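Local coordinates for salivary nitrophorin (Cimex lectularius, PDB 2IMQ), which carries nitric oxide on a cysteine-ligated heme b and delivers it to the victim while the bed bug feeds, causing vasodilation, at residues 88-94 and 120-125; 162-167 and 249-255; 170-176 and 238-244. Numbering follows the deposited sequence.

Contact 1: 88-94 and 120-125. With HEM (protoporphyrin IX containing Fe), chain B.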
loop_
_atom_site.group_PDB
_atom_site.type_symbol
_atom_site.label_atom_id
_atom_site.label_comp_id
_atom_site.label_asym_id
_atom_site.label_seq_id
_atom_site.Cartn_x
_atom_site.Cartn_y
_atom_site.Cartn_z
ATOM N N VAL A 88 -2.569 9.296 -5.554
ATOM C CA VAL A 88 -3.857 9.378 -4.919
ATOM C C VAL A 88 -4.835 10.057 -5.881
ATOM O O VAL A 88 -4.510 11.127 -6.395
ATOM C CB VAL A 88 -3.787 10.138 -3.570
ATOM C CG1 VAL A 88 -5.114 10.132 -2.927
ATOM C CG2 VAL A 88 -2.758 9.458 -2.643
ATOM N N TYR A 89 -5.984 9.431 -6.069
ATOM C CA TYR A 89 -7.072 9.960 -6.883
ATOM C C TYR A 89 -8.283 10.151 -5.996
ATOM O O TYR A 89 -8.533 9.394 -5.052
ATOM C CB TYR A 89 -7.455 8.951 -7.980
ATOM C CG TYR A 89 -6.386 8.587 -8.922
ATOM C CD1 TYR A 89 -5.619 7.467 -8.701
ATOM C CD2 TYR A 89 -6.119 9.336 -10.047
ATOM C CE1 TYR A 89 -4.628 7.098 -9.587
ATOM C CE2 TYR A 89 -5.135 8.969 -10.939
ATOM C CZ TYR A 89 -4.375 7.823 -10.709
ATOM O OH TYR A 89 -3.358 7.474 -11.554
ATOM N N CYS A 90 -9.092 11.179 -6.334
ATOM C CA CYS A 90 -10.329 11.379 -5.629
ATOM C C CYS A 90 -11.379 11.825 -6.616
ATOM O O CYS A 90 -11.051 12.523 -7.559
ATOM C CB CYS A 90 -10.149 12.434 -4.540
ATOM S SG CYS A 90 -11.604 12.805 -3.467
ATOM N N LEU A 91 -12.611 11.408 -6.412
ATOM C CA LEU A 91 -13.696 11.907 -7.298
ATOM C C LEU A 91 -13.728 13.418 -7.226
ATOM O O LEU A 91 -13.731 14.004 -6.138
ATOM C CB LEU A 91 -15.030 11.294 -6.931
ATOM C CG LEU A 91 -15.258 9.813 -7.276
ATOM C CD1 LEU A 91 -16.548 9.347 -6.719
ATOM C CD2 LEU A 91 -15.144 9.521 -8.741
ATOM N N GLU A 92 -13.717 14.037 -8.401
ATOM C CA GLU A 92 -13.713 15.486 -8.500
ATOM C C GLU A 92 -14.870 16.139 -7.726
ATOM O O GLU A 92 -14.706 17.209 -7.174
ATOM C CB GLU A 92 -13.777 15.865 -9.980
ATOM C CG GLU A 92 -14.038 17.330 -10.260
ATOM C CD GLU A 92 -12.997 18.241 -9.670
ATOM O OE1 GLU A 92 -11.818 17.810 -9.596
ATOM O OE2 GLU A 92 -13.372 19.374 -9.279
ATOM N N LYS A 93 -16.009 15.480 -7.651
ATOM C CA LYS A 93 -17.168 16.056 -6.951
ATOM C C LYS A 93 -16.948 16.335 -5.448
ATOM O O LYS A 93 -17.671 17.098 -4.852
ATOM C CB LYS A 93 -18.404 15.191 -7.172
ATOM C CG LYS A 93 -18.353 13.874 -6.478
ATOM C CD LYS A 93 -19.705 13.220 -6.433
ATOM C CE LYS A 93 -19.580 11.771 -6.041
ATOM N NZ LYS A 93 -20.793 11.003 -6.394
ATOM N N HIS A 94 -15.920 15.753 -4.828
ATOM C CA HIS A 94 -15.696 15.961 -3.400
ATOM C C HIS A 94 -14.761 17.136 -3.103
ATOM O O HIS A 94 -14.582 17.520 -1.944
ATOM C CB HIS A 94 -15.100 14.685 -2.817
ATOM C CG HIS A 94 -15.994 13.499 -2.937
ATOM N ND1 HIS A 94 -17.334 13.526 -2.612
ATOM C CD2 HIS A 94 -15.724 12.225 -3.293
ATOM C CE1 HIS A 94 -17.850 12.324 -2.768
ATOM N NE2 HIS A 94 -16.884 11.511 -3.164
ATOM N N THR A 120 1.065 11.482 1.364
ATOM C CA THR A 120 0.186 12.455 0.676
ATOM C C THR A 120 -1.058 12.589 1.490
ATOM O O THR A 120 -1.716 11.608 1.839
ATOM C CB THR A 120 -0.112 11.939 -0.745
ATOM O OG1 THR A 120 1.076 11.990 -1.527
ATOM C CG2 THR A 120 -1.162 12.786 -1.464
ATOM N N SER A 121 -1.437 13.853 1.773
ATOM C CA SER A 121 -2.564 14.150 2.617
ATOM C C SER A 121 -3.449 15.227 1.969
ATOM O O SER A 121 -2.987 16.050 1.227
ATOM C CB SER A 121 -2.109 14.686 3.991
ATOM O OG SER A 121 -1.282 13.743 4.666
ATOM N N PHE A 122 -4.695 15.208 2.325
ATOM C CA PHE A 122 -5.710 16.165 1.763
ATOM C C PHE A 122 -6.960 16.119 2.579
ATOM O O PHE A 122 -7.239 15.165 3.319
ATOM C CB PHE A 122 -6.017 15.811 0.292
ATOM C CG PHE A 122 -6.732 14.492 0.120
ATOM C CD1 PHE A 122 -8.100 14.458 0.069
ATOM C CD2 PHE A 122 -6.017 13.276 -0.013
ATOM C CE1 PHE A 122 -8.775 13.293 -0.060
ATOM C CE2 PHE A 122 -6.704 12.075 -0.143
ATOM C CZ PHE A 122 -8.071 12.078 -0.163
ATOM N N THR A 123 -7.744 17.194 2.465
ATOM C CA THR A 123 -8.926 17.298 3.261
ATOM C C THR A 123 -10.142 17.419 2.375
ATOM O O THR A 123 -10.157 18.210 1.437
ATOM C CB THR A 123 -8.803 18.579 4.121
ATOM O OG1 THR A 123 -7.786 18.387 5.120
ATOM C CG2 THR A 123 -10.079 18.851 4.868
ATOM N N ILE A 124 -11.166 16.632 2.682
ATOM C CA ILE A 124 -12.476 16.755 2.054
ATOM C C ILE A 124 -13.521 16.701 3.138
ATOM O O ILE A 124 -13.424 15.924 4.080
ATOM C CB ILE A 124 -12.754 15.707 0.903
ATOM C CG1 ILE A 124 -12.526 14.270 1.356
ATOM C CG2 ILE A 124 -11.864 16.019 -0.255
ATOM C CD1 ILE A 124 -12.962 13.234 0.310
ATOM N N TYR A 125 -14.520 17.583 3.022
ATOM C CA TYR A 125 -15.585 17.660 3.998
ATOM C C TYR A 125 -15.041 17.863 5.407
ATOM O O TYR A 125 -15.538 17.287 6.387
ATOM C CB TYR A 125 -16.488 16.445 3.886
ATOM C CG TYR A 125 -17.008 16.212 2.484
ATOM C CD1 TYR A 125 -16.586 15.126 1.720
ATOM C CD2 TYR A 125 -17.970 17.063 1.921
ATOM C CE1 TYR A 125 -17.063 14.909 0.460
ATOM C CE2 TYR A 125 -18.457 16.850 0.640
ATOM C CZ TYR A 125 -18.021 15.777 -0.086
ATOM O OH TYR A 125 -18.531 15.557 -1.347
HETATM C CHA HEM B . 3.387 7.388 -12.999
HETATM C CHB HEM B . 1.640 3.118 -11.511
HETATM C CHC HEM B . 5.696 0.967 -12.956
HETATM C CHD HEM B . 7.601 5.171 -14.152
HETATM C C1A HEM B . 2.536 6.444 -12.501
HETATM C C2A HEM B . 1.191 6.663 -12.023
HETATM C C3A HEM B . 0.739 5.461 -11.581
HETATM C C4A HEM B . 1.757 4.475 -11.800
HETATM C CMA HEM B . -0.642 5.186 -11.015
HETATM C CAA HEM B . 0.398 7.989 -12.009
HETATM C CBA HEM B . -0.439 7.922 -13.316
HETATM C CGA HEM B . -1.240 9.198 -13.528
HETATM O O1A HEM B . -0.662 10.187 -13.977
HETATM O O2A HEM B . -2.477 9.206 -13.311
HETATM C C1B HEM B . 2.583 2.180 -11.793
HETATM C C2B HEM B . 2.440 0.765 -11.552
HETATM C C3B HEM B . 3.549 0.154 -11.951
HETATM C C4B HEM B . 4.430 1.168 -12.473
HETATM C CMB HEM B . 1.167 0.290 -10.946
HETATM C CAB HEM B . 3.911 -1.321 -11.896
HETATM C CBB HEM B . 2.964 -2.265 -11.802
HETATM C C1C HEM B . 6.589 1.870 -13.456
HETATM C C2C HEM B . 7.933 1.613 -13.907
HETATM C C3C HEM B . 8.423 2.786 -14.297
HETATM C C4C HEM B . 7.481 3.813 -13.979
HETATM C CMC HEM B . 8.587 0.242 -14.113
HETATM C CAC HEM B . 9.801 3.038 -14.892
HETATM C CBC HEM B . 10.920 2.738 -14.236
HETATM C C1D HEM B . 6.656 6.139 -13.898
HETATM C C2D HEM B . 6.902 7.554 -14.038
HETATM C C3D HEM B . 5.608 8.230 -13.719
HETATM C C4D HEM B . 4.682 7.182 -13.378
HETATM C CMD HEM B . 8.203 8.226 -14.476
HETATM C CAD HEM B . 5.417 9.757 -13.734
HETATM C CBD HEM B . 5.485 10.172 -15.195
HETATM C CGD HEM B . 4.977 11.570 -15.365
HETATM O O1D HEM B . 4.989 12.044 -16.548
HETATM O O2D HEM B . 4.579 12.176 -14.328
HETATM N NA HEM B . 2.863 5.099 -12.376
HETATM N NB HEM B . 3.819 2.400 -12.334
HETATM N NC HEM B . 6.363 3.214 -13.484
HETATM N ND HEM B . 5.340 5.969 -13.485
HETATM FE FE HEM B . 4.556 4.155 -13.058
HETATM O O HOH W 1 -14.490 18.905 0.432
#
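V88, C90, F122 and I124 meet between two strands that belong to different sheets. V88 CG1 touches F122 CE2 at 3.7 Å, and V88 CG2 lies 3.9 Å from T120 CG2; C90 SG fills the space beside F122 and I124, 4.0 Å from I124 CD1. The thiol is small and apolar enough for this gap and forms an oblique sulfur-aromatic contact with F122, 5.5 Å from the ring centroid. L76, F129 and F131 extend the apolar layer around F122. No backbone hydrogen bond joins the segments: the axes of 88-91 and 120-124 come within 9.4 Å, nearly parallel at 16°, and the strands meet through side chains. Y89, on the other face of its strand, donates from OH to HEM O2A at 2.6 Å. Farther out, a 3-10 turn at 92-94, with H94 N bonded to L91 O at 3.1 Å, brings H94 over I124. Histidine suits this edge because both ring nitrogens find partners: ND1 is hydrogen-bonded to Y125 OH at 2.7 Å, and NE2 to D38. One water accepts from Y125 N (2.9 Å) and donates to H94 O (2.8 Å), closing the polar rim. Two sheets packed face to face around an apolar filling make the beta-sandwich of the DNase I-like fold, here with heme on the outer side of one.

Contact 2: 162-167 and 249-255; sequences PSDFLF and SGTGKTI
Residues 162-164 are loop leading into strand 165-167, extended from F165 (phi/psi -129/124) to F167. S249 begins the second segment extended (-122/138), its CA 4.8 Å from F165 CA. Its t rotamer sends OG to D164 O, to which it donates at 2.7 Å; the same OG accepts from T251 N, making an ST turn, and from K253 N, both at 3.0 Å. G250 (-83/-7), its CA 5.0 Å from P162 CA, donates from N to S163 O at 3.0 Å; a CB here would clash with that oxygen and with P162 CB. T251 (chi1 p) donates from OG1 to D164 OD2 at 2.7 Å, D164 being m at chi1. The turn joins strands 243-248 and 255-262, crossing from one sheet of the DNase I-like sandwich to the other. G252 takes positive phi (79/16), easy for glycine. K253, extended again, sets CB 3.5 Å from F165 CE2 while NZ reaches L282 O. I255 (-124/117, chi1 m) puts CG1 3.9 Å from F165 CD2 and CG2 4.1 Å from F167 CE2, both phenylalanines m.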
loop_
_atom_site.group_PDB
_atom_site.type_symbol
_atom_site.label_atom_id
_atom_site.label_comp_id
_atom_site.label_asym_id
_atom_site.label_seq_id
_atom_site.Cartn_x
_atom_site.Cartn_y
_atom_site.Cartn_z
ATOM N N PRO A 162 -3.454 14.913 14.607
ATOM C CA PRO A 162 -3.378 13.739 13.740
ATOM C C PRO A 162 -4.536 13.705 12.752
ATOM O O PRO A 162 -5.621 14.259 13.000
ATOM C CB PRO A 162 -3.401 12.593 14.714
ATOM C CG PRO A 162 -4.191 13.066 15.871
ATOM C CD PRO A 162 -3.808 14.537 15.985
ATOM N N SER A 163 -4.319 13.052 11.613
ATOM C CA SER A 163 -5.314 12.991 10.547
ATOM C C SER A 163 -6.534 12.173 10.979
ATOM O O SER A 163 -6.462 11.337 11.882
ATOM C CB SER A 163 -4.690 12.346 9.286
ATOM O OG SER A 163 -3.548 13.059 8.799
ATOM N N ASP A 164 -7.672 12.384 10.318
ATOM C CA ASP A 164 -8.885 11.633 10.621
ATOM C C ASP A 164 -8.837 10.195 10.065
ATOM O O ASP A 164 -9.272 9.263 10.708
ATOM C CB ASP A 164 -10.110 12.312 10.028
ATOM C CG ASP A 164 -10.392 13.621 10.687
ATOM O OD1 ASP A 164 -9.925 14.668 10.162
ATOM O OD2 ASP A 164 -10.976 13.657 11.790
ATOM N N PHE A 165 -8.360 10.050 8.836
ATOM C CA PHE A 165 -8.266 8.711 8.163
ATOM C C PHE A 165 -6.868 8.517 7.612
ATOM O O PHE A 165 -6.387 9.345 6.826
ATOM C CB PHE A 165 -9.276 8.656 7.012
ATOM C CG PHE A 165 -10.689 9.043 7.415
ATOM C CD1 PHE A 165 -11.246 10.208 6.975
ATOM C CD2 PHE A 165 -11.446 8.210 8.197
ATOM C CE1 PHE A 165 -12.568 10.528 7.347
ATOM C CE2 PHE A 165 -12.742 8.496 8.557
ATOM C CZ PHE A 165 -13.289 9.685 8.139
ATOM N N LEU A 166 -6.238 7.426 8.033
ATOM C CA LEU A 166 -4.878 7.128 7.654
ATOM C C LEU A 166 -4.754 5.749 7.099
ATOM O O LEU A 166 -5.311 4.787 7.633
ATOM C CB LEU A 166 -3.921 7.262 8.816
ATOM C CG LEU A 166 -3.906 8.667 9.448
ATOM C CD1 LEU A 166 -4.722 8.611 10.611
ATOM C CD2 LEU A 166 -2.497 9.107 9.699
ATOM N N PHE A 167 -4.017 5.657 6.022
ATOM C CA PHE A 167 -3.703 4.369 5.352
ATOM C C PHE A 167 -2.217 4.288 5.079
ATOM O O PHE A 167 -1.605 5.266 4.686
ATOM C CB PHE A 167 -4.502 4.289 4.041
ATOM C CG PHE A 167 -5.993 4.403 4.281
ATOM C CD1 PHE A 167 -6.637 5.634 4.236
ATOM C CD2 PHE A 167 -6.741 3.288 4.622
ATOM C CE1 PHE A 167 -8.000 5.711 4.523
ATOM C CE2 PHE A 167 -8.095 3.374 4.917
ATOM C CZ PHE A 167 -8.709 4.610 4.868
ATOM N N SER A 249 -7.292 5.745 12.556
ATOM C CA SER A 249 -7.833 7.105 12.707
ATOM C C SER A 249 -7.170 7.765 13.872
ATOM O O SER A 249 -6.997 7.158 14.895
ATOM C CB SER A 249 -9.324 7.087 12.982
ATOM O OG SER A 249 -9.861 8.419 13.210
ATOM N N GLY A 250 -6.831 9.029 13.684
ATOM C CA GLY A 250 -6.323 9.846 14.757
ATOM C C GLY A 250 -7.404 10.459 15.630
ATOM O O GLY A 250 -7.087 11.065 16.655
ATOM N N THR A 251 -8.663 10.312 15.254
ATOM C CA THR A 251 -9.737 11.134 15.835
ATOM C C THR A 251 -10.990 10.340 16.145
ATOM O O THR A 251 -12.100 10.911 16.239
ATOM C CB THR A 251 -10.106 12.298 14.911
ATOM O OG1 THR A 251 -10.503 11.764 13.640
ATOM C CG2 THR A 251 -8.981 13.242 14.654
ATOM N N GLY A 252 -10.859 9.039 16.282
ATOM C CA GLY A 252 -11.936 8.211 16.739
ATOM C C GLY A 252 -12.962 7.909 15.647
ATOM O O GLY A 252 -14.055 7.452 15.966
ATOM N N LYS A 253 -12.610 8.133 14.380
ATOM C CA LYS A 253 -13.499 7.838 13.249
ATOM C C LYS A 253 -13.476 6.354 12.925
ATOM O O LYS A 253 -12.465 5.656 13.118
ATOM C CB LYS A 253 -13.088 8.601 12.031
ATOM C CG LYS A 253 -12.989 10.090 12.133
ATOM C CD LYS A 253 -14.300 10.701 12.533
ATOM C CE LYS A 253 -14.274 12.172 12.366
ATOM N NZ LYS A 253 -15.499 12.761 13.007
ATOM N N THR A 254 -14.625 5.848 12.506
ATOM C CA THR A 254 -14.741 4.470 12.119
ATOM C C THR A 254 -14.187 4.246 10.711
ATOM O O THR A 254 -14.571 4.958 9.791
ATOM C CB THR A 254 -16.212 4.033 12.178
ATOM O OG1 THR A 254 -16.686 4.210 13.506
ATOM C CG2 THR A 254 -16.376 2.526 11.865
ATOM N N ILE A 255 -13.300 3.249 10.573
ATOM C CA ILE A 255 -12.793 2.784 9.275
ATOM C C ILE A 255 -13.101 1.305 9.252
ATOM O O ILE A 255 -12.622 0.560 10.088
ATOM C CB ILE A 255 -11.268 3.038 9.114
ATOM C CG1 ILE A 255 -10.945 4.520 9.192
ATOM C CG2 ILE A 255 -10.753 2.419 7.822
ATOM C CD1 ILE A 255 -9.459 4.878 9.339
#

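Contact 3: 170-176 and 238-244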
loop_
_atom_site.group_PDB
_atom_site.type_symbol
_atom_site.label_atom_id
_atom_site.label_comp_id
_atom_site.label_asym_id
_atom_site.label_seq_id
_atom_site.Cartn_x
_atom_site.Cartn_y
_atom_site.Cartn_z
ATOM N N GLY A 170 1.925 -0.747 1.094
ATOM C CA GLY A 170 3.174 -1.086 0.457
ATOM C C GLY A 170 3.736 -2.320 1.115
ATOM O O GLY A 170 3.123 -2.948 1.987
ATOM N N ASP A 171 4.925 -2.653 0.663
ATOM C CA ASP A 171 5.687 -3.745 1.232
ATOM C C ASP A 171 6.440 -3.177 2.429
ATOM O O ASP A 171 7.371 -2.355 2.259
ATOM C CB ASP A 171 6.618 -4.362 0.211
ATOM C CG ASP A 171 7.494 -5.452 0.759
ATOM O OD1 ASP A 171 7.427 -5.705 1.995
ATOM O OD2 ASP A 171 8.227 -6.049 -0.062
ATOM N N LEU A 172 6.015 -3.548 3.625
ATOM C CA LEU A 172 6.562 -3.045 4.873
ATOM C C LEU A 172 7.903 -3.667 5.291
ATOM O O LEU A 172 8.431 -3.328 6.322
ATOM C CB LEU A 172 5.571 -3.243 5.991
ATOM C CG LEU A 172 4.137 -2.699 5.783
ATOM C CD1 LEU A 172 3.266 -3.040 6.964
ATOM C CD2 LEU A 172 4.091 -1.220 5.513
ATOM N N ASN A 173 8.375 -4.598 4.493
ATOM C CA ASN A 173 9.555 -5.390 4.797
ATOM C C ASN A 173 9.357 -6.262 6.000
ATOM O O ASN A 173 10.266 -6.620 6.698
ATOM C CB ASN A 173 10.869 -4.581 4.879
ATOM C CG ASN A 173 12.024 -5.421 4.498
ATOM O OD1 ASN A 173 11.892 -6.286 3.623
ATOM N ND2 ASN A 173 13.160 -5.188 5.140
ATOM N N VAL A 174 8.104 -6.609 6.234
ATOM C CA VAL A 174 7.646 -7.573 7.242
ATOM C C VAL A 174 7.534 -8.962 6.541
ATOM O O VAL A 174 6.902 -9.051 5.502
ATOM C CB VAL A 174 6.276 -7.147 7.833
ATOM C CG1 VAL A 174 5.671 -8.245 8.624
ATOM C CG2 VAL A 174 6.460 -5.908 8.681
ATOM N N ARG A 175 8.096 -9.966 7.180
ATOM C CA ARG A 175 8.120 -11.311 6.594
ATOM C C ARG A 175 7.642 -12.342 7.616
ATOM O O ARG A 175 7.359 -12.013 8.752
ATOM C CB ARG A 175 9.505 -11.647 6.071
ATOM C CG ARG A 175 10.037 -10.649 5.019
ATOM C CD ARG A 175 9.269 -10.794 3.732
ATOM N NE ARG A 175 9.757 -9.997 2.624
ATOM C CZ ARG A 175 9.266 -8.812 2.281
ATOM N NH1 ARG A 175 8.314 -8.234 3.008
ATOM N NH2 ARG A 175 9.739 -8.194 1.227
ATOM N N VAL A 176 7.533 -13.577 7.149
ATOM C CA VAL A 176 7.153 -14.673 8.003
ATOM C C VAL A 176 8.415 -15.320 8.521
ATOM O O VAL A 176 9.215 -15.844 7.739
ATOM C CB VAL A 176 6.280 -15.648 7.188
ATOM C CG1 VAL A 176 6.093 -16.986 7.885
ATOM C CG2 VAL A 176 4.891 -15.056 6.896
ATOM N N THR A 238 10.972 -18.064 2.420
ATOM C CA THR A 238 9.764 -18.444 3.160
ATOM C C THR A 238 8.600 -17.634 2.660
ATOM O O THR A 238 8.635 -16.399 2.637
ATOM C CB THR A 238 9.950 -18.201 4.659
ATOM O OG1 THR A 238 11.024 -19.057 5.090
ATOM C CG2 THR A 238 8.713 -18.542 5.447
ATOM N N PRO A 239 7.524 -18.272 2.230
ATOM C CA PRO A 239 6.332 -17.556 1.816
ATOM C C PRO A 239 5.913 -16.534 2.857
ATOM O O PRO A 239 5.814 -16.821 4.046
ATOM C CB PRO A 239 5.271 -18.689 1.681
ATOM C CG PRO A 239 6.065 -19.898 1.274
ATOM C CD PRO A 239 7.369 -19.729 2.071
ATOM N N SER A 240 5.625 -15.321 2.379
ATOM C CA SER A 240 5.335 -14.187 3.235
ATOM C C SER A 240 4.290 -13.278 2.630
ATOM O O SER A 240 4.072 -13.306 1.415
ATOM C CB SER A 240 6.613 -13.349 3.485
ATOM O OG SER A 240 7.573 -14.062 4.187
ATOM N N TRP A 241 3.723 -12.441 3.500
ATOM C CA TRP A 241 2.831 -11.362 3.120
ATOM C C TRP A 241 3.653 -10.095 3.007
ATOM O O TRP A 241 4.059 -9.508 4.019
ATOM C CB TRP A 241 1.722 -11.242 4.122
ATOM C CG TRP A 241 0.744 -12.384 4.021
ATOM C CD1 TRP A 241 -0.290 -12.507 3.160
ATOM C CD2 TRP A 241 0.699 -13.538 4.871
ATOM N NE1 TRP A 241 -0.940 -13.693 3.392
ATOM C CE2 TRP A 241 -0.368 -14.326 4.456
ATOM C CE3 TRP A 241 1.496 -13.999 5.922
ATOM C CZ2 TRP A 241 -0.699 -15.502 5.080
ATOM C CZ3 TRP A 241 1.164 -15.187 6.542
ATOM C CH2 TRP A 241 0.074 -15.921 6.094
ATOM N N THR A 242 3.899 -9.695 1.786
ATOM C CA THR A 242 4.790 -8.569 1.514
ATOM C C THR A 242 4.033 -7.250 1.435
ATOM O O THR A 242 4.106 -6.417 2.348
ATOM C CB THR A 242 5.650 -8.875 0.334
ATOM O OG1 THR A 242 4.824 -9.179 -0.770
ATOM C CG2 THR A 242 6.496 -10.062 0.616
ATOM N N ASP A 243 3.187 -7.110 0.438
ATOM C CA ASP A 243 2.295 -5.920 0.345
ATOM C C ASP A 243 1.217 -5.988 1.416
ATOM O O ASP A 243 0.540 -7.012 1.540
ATOM C CB ASP A 243 1.664 -5.864 -1.033
ATOM C CG ASP A 243 2.675 -5.386 -2.060
ATOM O OD1 ASP A 243 2.907 -4.129 -2.097
ATOM O OD2 ASP A 243 3.327 -6.147 -2.826
ATOM N N ARG A 244 1.033 -4.908 2.163
ATOM C CA ARG A 244 0.109 -4.831 3.244
ATOM C C ARG A 244 -0.635 -3.530 3.156
ATOM O O ARG A 244 -0.160 -2.546 2.605
ATOM C CB ARG A 244 0.819 -4.903 4.630
ATOM C CG ARG A 244 1.885 -5.973 4.738
ATOM C CD ARG A 244 1.385 -7.410 4.719
ATOM N NE ARG A 244 0.890 -7.850 5.996
ATOM C CZ ARG A 244 1.613 -8.469 6.913
ATOM N NH1 ARG A 244 2.896 -8.769 6.694
ATOM N NH2 ARG A 244 1.052 -8.767 8.084
HETATM O O HOH W 2 4.858 -2.253 -2.536
HETATM O O HOH W 3 5.692 -6.689 4.507
#
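G170 marks a corner where the chain leaves its strand, and phi/psi of 144/-175 calls for glycine. It pairs antiparallel with R244 through G170 N to R244 O (3.1 Å) and R244 N to G170 O (2.9 Å). D171 follows opposite D243 as a non-hydrogen-bonded pair, CA atoms 4.1 Å apart; a water donates to D243 OD1 at 2.7 Å and accepts weakly from D171 N at 3.2 Å. D243 also meets S13 and N15. The D171 carboxylate organises the bend: OD1 accepts from N173 N at 2.9 Å, an Asx turn, and forms a salt bridge with R175 NH1 at 2.9 Å, while OD2 takes R175 NH2 and also N15. L172 covers the aliphatic base of R244, CD1 to CB 3.9 Å. GDLNVR (170-175) and PSWTDR (239-244) probably correspond to signature motifs of the inositol polyphosphate 5-phosphatases, which in catalytic relatives line the active site. V174 CG1 lies 3.4 Å from R244 NH1, whose arginine is held by E215 and D199. One face of the R175 guanidinium carries T242 CG2, 3.5 Å from CZ. V176 N donates to S240 OG at 3.0 Å, and V176 CG2 rests 3.7 Å from W241 CE3.

In the fold
All three contacts reach the five-stranded sheet. Contact 1 lies toward its 116-124 strand, between the sheets and behind the heme pocket; contacts 2 and 3 lie at opposite ends of the neighbouring strands 165-169 and 243-248, their centres about 24 Å apart. Contact 1 is buried and mostly apolar, with polar groups at its border. Contact 2 is partly exposed: its hydroxyls and backbone bonds hold an outer turn, while its phenylalanines continue the aromatic interior, F165 and F122 of contact 1 both touching F129. Contact 3, its centre about 11 Å from the centre of the chain, is buried yet strongly polar: backbone bonds, a serine hydroxyl and water join its segments, while charge pairs shape each segment or tie it to its surroundings.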